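N-acetylglucosamine-6-phosphate deacetylase (Thermotoga maritima, PDB 1O12) probably removes the acetyl group from N-acetylglucosamine-6-phosphate, using one divalent metal cation per subunit, as a NagA-family amidohydrolase. Local coordinates at residues M161-P166 with R206-P211. Numbering follows the deposited sequence.
With FE (Fe (III) ion), chain C.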
loop_
_atom_site.group_PDB
_atom_site.type_symbol
_atom_site.label_atom_id
_atom_site.label_comp_id
_atom_site.label_asym_id
_atom_site.label_seq_id
_atom_site.Cartn_x
_atom_site.Cartn_y
_atom_site.Cartn_z
HETATM N N MSE A 161 -14.350 -4.138 -23.287
HETATM C CA MSE A 161 -13.290 -3.657 -22.424
HETATM C C MSE A 161 -12.006 -3.537 -23.218
HETATM O O MSE A 161 -11.799 -4.246 -24.196
HETATM C CB MSE A 161 -13.104 -4.622 -21.260
HETATM C CG MSE A 161 -12.135 -4.138 -20.246
HETATM SE SE MSE A 161 -12.123 -5.222 -18.639
HETATM C CE MSE A 161 -13.753 -4.600 -17.768
ATOM N N LEU A 162 -11.122 -2.662 -22.785
ATOM C CA LEU A 162 -9.888 -2.467 -23.515
ATOM C C LEU A 162 -8.774 -2.121 -22.558
ATOM O O LEU A 162 -8.918 -1.192 -21.771
ATOM C CB LEU A 162 -10.105 -1.316 -24.490
ATOM C CG LEU A 162 -9.103 -0.665 -25.446
ATOM C CD1 LEU A 162 -7.741 -0.465 -24.794
ATOM C CD2 LEU A 162 -9.039 -1.485 -26.676
ATOM N N THR A 163 -7.665 -2.853 -22.615
ATOM C CA THR A 163 -6.526 -2.531 -21.750
ATOM C C THR A 163 -5.433 -1.760 -22.515
ATOM O O THR A 163 -4.863 -2.261 -23.495
ATOM C CB THR A 163 -5.884 -3.785 -21.137
ATOM O OG1 THR A 163 -6.811 -4.403 -20.253
ATOM C CG2 THR A 163 -4.623 -3.408 -20.347
ATOM N N PHE A 164 -5.132 -0.551 -22.037
ATOM C CA PHE A 164 -4.126 0.320 -22.655
ATOM C C PHE A 164 -3.093 0.911 -21.669
ATOM O O PHE A 164 -3.293 0.922 -20.432
ATOM C CB PHE A 164 -4.825 1.479 -23.349
ATOM C CG PHE A 164 -5.283 2.548 -22.400
ATOM C CD1 PHE A 164 -4.609 3.766 -22.330
ATOM C CD2 PHE A 164 -6.351 2.311 -21.526
ATOM C CE1 PHE A 164 -4.985 4.724 -21.411
ATOM C CE2 PHE A 164 -6.741 3.274 -20.587
ATOM C CZ PHE A 164 -6.059 4.482 -20.530
ATOM N N ALA A 165 -1.993 1.412 -22.233
ATOM C CA ALA A 165 -0.941 2.043 -21.441
ATOM C C ALA A 165 -1.059 3.560 -21.654
ATOM O O ALA A 165 -0.721 4.052 -22.707
ATOM C CB ALA A 165 0.420 1.531 -21.897
ATOM N N PRO A 166 -1.530 4.314 -20.641
ATOM C CA PRO A 166 -1.712 5.781 -20.701
ATOM C C PRO A 166 -0.569 6.653 -21.273
ATOM O O PRO A 166 -0.814 7.760 -21.764
ATOM C CB PRO A 166 -2.019 6.158 -19.253
ATOM C CG PRO A 166 -2.650 4.921 -18.709
ATOM C CD PRO A 166 -1.789 3.823 -19.275
ATOM N N ARG A 206 -9.884 1.740 -13.683
ATOM C CA ARG A 206 -9.569 0.338 -13.539
ATOM C C ARG A 206 -8.111 0.004 -13.946
ATOM O O ARG A 206 -7.550 0.615 -14.856
ATOM C CB ARG A 206 -10.590 -0.430 -14.394
ATOM C CG ARG A 206 -10.637 -1.927 -14.263
ATOM C CD ARG A 206 -11.600 -2.448 -15.292
ATOM N NE ARG A 206 -11.884 -3.856 -15.130
ATOM C CZ ARG A 206 -11.050 -4.852 -15.423
ATOM N NH1 ARG A 206 -9.847 -4.585 -15.913
ATOM N NH2 ARG A 206 -11.441 -6.125 -15.221
ATOM N N ILE A 207 -7.500 -0.956 -13.254
ATOM C CA ILE A 207 -6.141 -1.402 -13.577
ATOM C C ILE A 207 -6.112 -2.929 -13.895
ATOM O O ILE A 207 -6.648 -3.743 -13.124
ATOM C CB ILE A 207 -5.193 -1.059 -12.442
ATOM C CG1 ILE A 207 -5.073 0.465 -12.351
ATOM C CG2 ILE A 207 -3.820 -1.718 -12.684
ATOM C CD1 ILE A 207 -4.142 0.947 -11.287
ATOM N N THR A 208 -5.516 -3.288 -15.044
ATOM C CA THR A 208 -5.446 -4.675 -15.537
ATOM C C THR A 208 -4.359 -5.488 -14.812
ATOM O O THR A 208 -3.211 -5.049 -14.682
ATOM C CB THR A 208 -5.262 -4.681 -17.122
ATOM O OG1 THR A 208 -6.402 -4.059 -17.714
ATOM C CG2 THR A 208 -5.141 -6.097 -17.703
ATOM N N HIS A 209 -4.751 -6.690 -14.391
ATOM C CA HIS A 209 -3.951 -7.599 -13.554
ATOM C C HIS A 209 -2.819 -6.918 -12.782
ATOM O O HIS A 209 -1.642 -6.990 -13.142
ATOM C CB HIS A 209 -3.457 -8.854 -14.309
ATOM C CG HIS A 209 -2.726 -8.574 -15.579
ATOM N ND1 HIS A 209 -1.849 -7.525 -15.718
ATOM C CD2 HIS A 209 -2.743 -9.215 -16.771
ATOM C CE1 HIS A 209 -1.359 -7.527 -16.946
ATOM N NE2 HIS A 209 -1.887 -8.541 -17.606
ATOM N N PHE A 210 -3.241 -6.224 -11.723
ATOM C CA PHE A 210 -2.385 -5.483 -10.794
ATOM C C PHE A 210 -1.632 -6.495 -9.926
ATOM O O PHE A 210 -2.227 -7.438 -9.402
ATOM C CB PHE A 210 -3.281 -4.606 -9.907
ATOM C CG PHE A 210 -2.545 -3.829 -8.843
ATOM C CD1 PHE A 210 -2.202 -2.497 -9.053
ATOM C CD2 PHE A 210 -2.220 -4.425 -7.622
ATOM C CE1 PHE A 210 -1.554 -1.769 -8.079
ATOM C CE2 PHE A 210 -1.568 -3.709 -6.634
ATOM C CZ PHE A 210 -1.232 -2.376 -6.858
ATOM N N PRO A 211 -0.322 -6.295 -9.732
ATOM C CA PRO A 211 0.485 -5.198 -10.268
ATOM C C PRO A 211 1.397 -5.682 -11.388
ATOM O O PRO A 211 2.389 -5.024 -11.708
ATOM C CB PRO A 211 1.290 -4.784 -9.069
ATOM C CG PRO A 211 1.682 -6.136 -8.542
ATOM C CD PRO A 211 0.408 -6.963 -8.641
HETATM FE FE FE C . -1.369 -9.078 -19.799
#
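Met161, present as selenomethionine, lies over one face of the Arg206 guanidinium, its SE centred 3.4 Å above the plane, while OG1 of Thr208 sits at the edge of the same group, in its plane. The two long side chains cross at about a right angle: Arg206 runs extended from CG to NE, and the bend of Met161 at chi3 (-77°) lays the terminal methyl CE 3.3 Å from Arg206 NE. Residues outside the two segments hold the guanidinium directly: salt bridges from Glu336 to NE and Glu237 to NH2, and a hydrogen bond from NH1 to Ser185. Two residues further along each segment, Thr163 and Thr208 meet tip to tip. Their hydroxyls share a hydrogen bond, OG1 to OG1, of 2.6 Å, and each has a second partner: His125 for Thr163, Ser185 for Thr208. On Thr208 the methyl CG2 is anti to the backbone N and rests over one face of the His209 ring. His209 NE2 in turn binds the iron(III) ion at 2.3 Å, with Glu127 and His188 completing the protein ligands. The side chains thus meet inside the TIM-barrel amidohydrolase domain, next to strand 183-186. The buried Arg206 charge is probably offset by Glu336 and Glu237; Glu237 also accepts the backbone N-H of His209, and Thr163 lies about 4 Å from the side chains of Glu127 and His188, consistent with a second shell round the metal.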